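Local atomic coordinates of hypothetical protein Atu2144 (Agrobacterium tumefaciens, PDB entry 2ODF), a protein that is of unknown function but belongs to the N-formylglutamate amidohydrolase family and is probably a hydrolase related to zinc-dependent exopeptidases. Residues F8-G13 and Q80-R84. Numbering follows the deposited sequence.
Sequences FTEAEG and QRFSR
Residues 8-13 form a loop that closes with a type I beta turn from E10 to G13, in which G13 N bonds E10 O at 3.2 Å. G13 then takes positive phi. Residues 80-84 leave a strand in irregular conformation. The backbones come closest at G13 and R81, with CA atoms 8.7 Å apart. T9 and E12 bond reciprocally: T9 N donates to E12 OE1 (3.0 Å) and E12 N to T9 OG1 (3.1 Å), the latter an ST motif. R81 (chi1 m, chi2 t, chi3 p) reaches over, and its NH1 donates almost linearly to E12 O at 2.9 Å. Water 1 links R81 NH2 (3.0 Å) to A11 O (2.8 Å). F8 and F82, both chi1 m, meet obliquely, with centroids 4.7 Å apart and planes at 32°. R81 NH1 also bonds K14 O, and E12 OE2 accepts from Q40 N. The contact ties the lead-in to edge strand 16-19 to the exit of its antiparallel neighbour 77-80, while L126 of helix 116-143 packs on both phenylalanines.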
ATOM      1  N   PHE A   8     -13.629  -7.021   6.426  1.00 29.66           N
ATOM      2  CA  PHE A   8     -14.875  -7.453   5.787  1.00 28.66           C
ATOM      3  C   PHE A   8     -15.628  -8.468   6.640  1.00 28.45           C
ATOM      4  O   PHE A   8     -15.024  -9.335   7.279  1.00 28.54           O
ATOM      5  CB  PHE A   8     -14.614  -8.119   4.406  1.00 26.67           C
ATOM      6  CG  PHE A   8     -13.903  -7.230   3.405  1.00 25.13           C
ATOM      7  CD1 PHE A   8     -14.546  -6.125   2.862  1.00 24.52           C
ATOM      8  CD2 PHE A   8     -12.613  -7.515   2.985  1.00 23.68           C
ATOM      9  CE1 PHE A   8     -13.910  -5.312   1.950  1.00 23.08           C
ATOM     10  CE2 PHE A   8     -11.974  -6.707   2.084  1.00 23.49           C
ATOM     11  CZ  PHE A   8     -12.630  -5.598   1.563  1.00 24.12           C
ATOM     12  N   THR A   9     -16.949  -8.392   6.607  1.00 28.13           N
ATOM     13  CA  THR A   9     -17.776  -9.483   7.120  1.00 28.90           C
ATOM     14  C   THR A   9     -17.675 -10.663   6.148  1.00 29.56           C
ATOM     15  O   THR A   9     -17.305 -10.487   4.978  1.00 28.80           O
ATOM     16  CB  THR A   9     -19.255  -9.062   7.262  1.00 28.50           C
ATOM     17  OG1 THR A   9     -19.797  -8.769   5.974  1.00 26.43           O
ATOM     18  CG2 THR A   9     -19.395  -7.829   8.175  1.00 27.67           C
ATOM     19  N   GLU A  10     -18.006 -11.861   6.617  1.00 30.34           N
ATOM     20  CA  GLU A  10     -18.125 -13.023   5.719  1.00 30.77           C
ATOM     21  C   GLU A  10     -19.062 -12.756   4.548  1.00 29.81           C
ATOM     22  O   GLU A  10     -18.680 -12.969   3.407  1.00 29.52           O
ATOM     23  CB  GLU A  10     -18.589 -14.291   6.471  1.00 31.59           C
ATOM     24  CG  GLU A  10     -17.468 -15.270   6.838  1.00 34.38           C
ATOM     25  CD  GLU A  10     -18.004 -16.634   7.313  1.00 34.85           C
ATOM     26  OE1 GLU A  10     -18.593 -17.388   6.490  1.00 40.96           O
ATOM     27  OE2 GLU A  10     -17.850 -16.941   8.517  1.00 41.03           O
ATOM     28  N   ALA A  11     -20.277 -12.276   4.829  1.00 29.05           N
ATOM     29  CA  ALA A  11     -21.278 -12.050   3.794  1.00 28.78           C
ATOM     30  C   ALA A  11     -20.853 -11.011   2.739  1.00 28.42           C
ATOM     31  O   ALA A  11     -21.320 -11.053   1.604  1.00 27.47           O
ATOM     32  CB  ALA A  11     -22.602 -11.634   4.413  1.00 29.30           C
ATOM     33  N   GLU A  12     -19.980 -10.086   3.120  1.00 27.01           N
ATOM     34  CA  GLU A  12     -19.536  -9.026   2.220  1.00 26.80           C
ATOM     35  C   GLU A  12     -18.659  -9.515   1.094  1.00 26.73           C
ATOM     36  O   GLU A  12     -18.548  -8.845   0.050  1.00 27.35           O
ATOM     37  CB  GLU A  12     -18.748  -7.966   3.005  1.00 26.75           C
ATOM     38  CG  GLU A  12     -19.638  -6.877   3.411  1.00 26.60           C
ATOM     39  CD  GLU A  12     -19.024  -5.900   4.380  1.00 26.08           C
ATOM     40  OE1 GLU A  12     -17.923  -6.103   4.942  1.00 23.26           O
ATOM     41  OE2 GLU A  12     -19.730  -4.906   4.579  1.00 27.68           O
ATOM     42  N   GLY A  13     -18.018 -10.654   1.319  1.00 26.57           N
ATOM     43  CA  GLY A  13     -17.144 -11.264   0.325  1.00 25.86           C
ATOM     44  C   GLY A  13     -15.811 -10.561   0.222  1.00 24.99           C
ATOM     45  O   GLY A  13     -15.281 -10.027   1.213  1.00 25.29           O
ATOM     46  N   GLN A  80     -13.669  -3.628  -8.723  1.00 18.42           N
ATOM     47  CA  GLN A  80     -13.611  -3.394  -7.285  1.00 18.80           C
ATOM     48  C   GLN A  80     -15.016  -3.476  -6.729  1.00 18.93           C
ATOM     49  O   GLN A  80     -15.942  -2.851  -7.273  1.00 19.72           O
ATOM     50  CB  GLN A  80     -12.970  -2.015  -7.102  1.00 19.72           C
ATOM     51  CG  GLN A  80     -12.770  -1.470  -5.740  1.00 20.06           C
ATOM     52  CD  GLN A  80     -12.190  -2.432  -4.699  1.00 21.01           C
ATOM     53  OE1 GLN A  80     -10.973  -2.698  -4.639  1.00 22.06           O
ATOM     54  NE2 GLN A  80     -13.045  -2.871  -3.824  1.00 14.65           N
ATOM     55  N   ARG A  81     -15.194  -4.268  -5.673  1.00 18.88           N
ATOM     56  CA  ARG A  81     -16.523  -4.499  -5.096  1.00 18.56           C
ATOM     57  C   ARG A  81     -16.955  -3.500  -4.005  1.00 18.50           C
ATOM     58  O   ARG A  81     -18.073  -3.576  -3.534  1.00 17.74           O
ATOM     59  CB  ARG A  81     -16.613  -5.948  -4.596  1.00 18.49           C
ATOM     60  CG  ARG A  81     -16.450  -6.946  -5.741  1.00 19.09           C
ATOM     61  CD  ARG A  81     -16.656  -8.361  -5.328  1.00 19.42           C
ATOM     62  NE  ARG A  81     -18.032  -8.619  -4.919  1.00 20.52           N
ATOM     63  CZ  ARG A  81     -18.438  -8.727  -3.662  1.00 22.57           C
ATOM     64  NH1 ARG A  81     -17.575  -8.609  -2.656  1.00 22.44           N
ATOM     65  NH2 ARG A  81     -19.728  -8.960  -3.412  1.00 20.60           N
ATOM     66  N   PHE A  82     -16.075  -2.571  -3.626  1.00 17.73           N
ATOM     67  CA  PHE A  82     -16.373  -1.553  -2.625  1.00 17.80           C
ATOM     68  C   PHE A  82     -16.038  -0.158  -3.089  1.00 17.10           C
ATOM     69  O   PHE A  82     -15.238   0.031  -4.022  1.00 16.57           O
ATOM     70  CB  PHE A  82     -15.652  -1.890  -1.289  1.00 18.59           C
ATOM     71  CG  PHE A  82     -16.064  -3.232  -0.742  1.00 17.21           C
ATOM     72  CD1 PHE A  82     -17.165  -3.355   0.079  1.00 18.89           C
ATOM     73  CD2 PHE A  82     -15.415  -4.378  -1.165  1.00 18.37           C
ATOM     74  CE1 PHE A  82     -17.585  -4.599   0.497  1.00 19.35           C
ATOM     75  CE2 PHE A  82     -15.814  -5.598  -0.747  1.00 17.98           C
ATOM     76  CZ  PHE A  82     -16.897  -5.716   0.083  1.00 18.90           C
ATOM     77  N   SER A  83     -16.677   0.813  -2.425  1.00 16.68           N
ATOM     78  CA  SER A  83     -16.718   2.191  -2.859  1.00 16.79           C
ATOM     79  C   SER A  83     -15.376   2.887  -2.882  1.00 17.02           C
ATOM     80  O   SER A  83     -14.532   2.711  -1.957  1.00 17.47           O
ATOM     81  CB  SER A  83     -17.641   3.004  -1.955  1.00 16.88           C
ATOM     82  OG  SER A  83     -17.648   4.366  -2.328  1.00 14.79           O
ATOM     83  N   ARG A  84     -15.229   3.725  -3.906  1.00 16.77           N
ATOM     84  CA  ARG A  84     -14.098   4.641  -4.055  1.00 17.13           C
ATOM     85  C   ARG A  84     -14.011   5.634  -2.875  1.00 17.23           C
ATOM     86  O   ARG A  84     -12.994   6.327  -2.720  1.00 16.66           O
ATOM     87  CB  ARG A  84     -14.226   5.443  -5.359  1.00 16.22           C
ATOM     88  CG  ARG A  84     -15.462   6.405  -5.402  1.00 16.50           C
ATOM     89  CD  ARG A  84     -15.539   7.203  -6.684  1.00 18.62           C
ATOM     90  NE  ARG A  84     -14.357   8.034  -6.869  1.00 18.29           N
ATOM     91  CZ  ARG A  84     -14.170   8.899  -7.856  1.00 20.83           C
ATOM     92  NH1 ARG A  84     -15.079   9.050  -8.802  1.00 24.22           N
ATOM     93  NH2 ARG A  84     -13.045   9.590  -7.910  1.00 21.73           N
TER
HETATM   94  O   HOH W   1     -21.011 -10.296  -1.033  1.00 30.13           O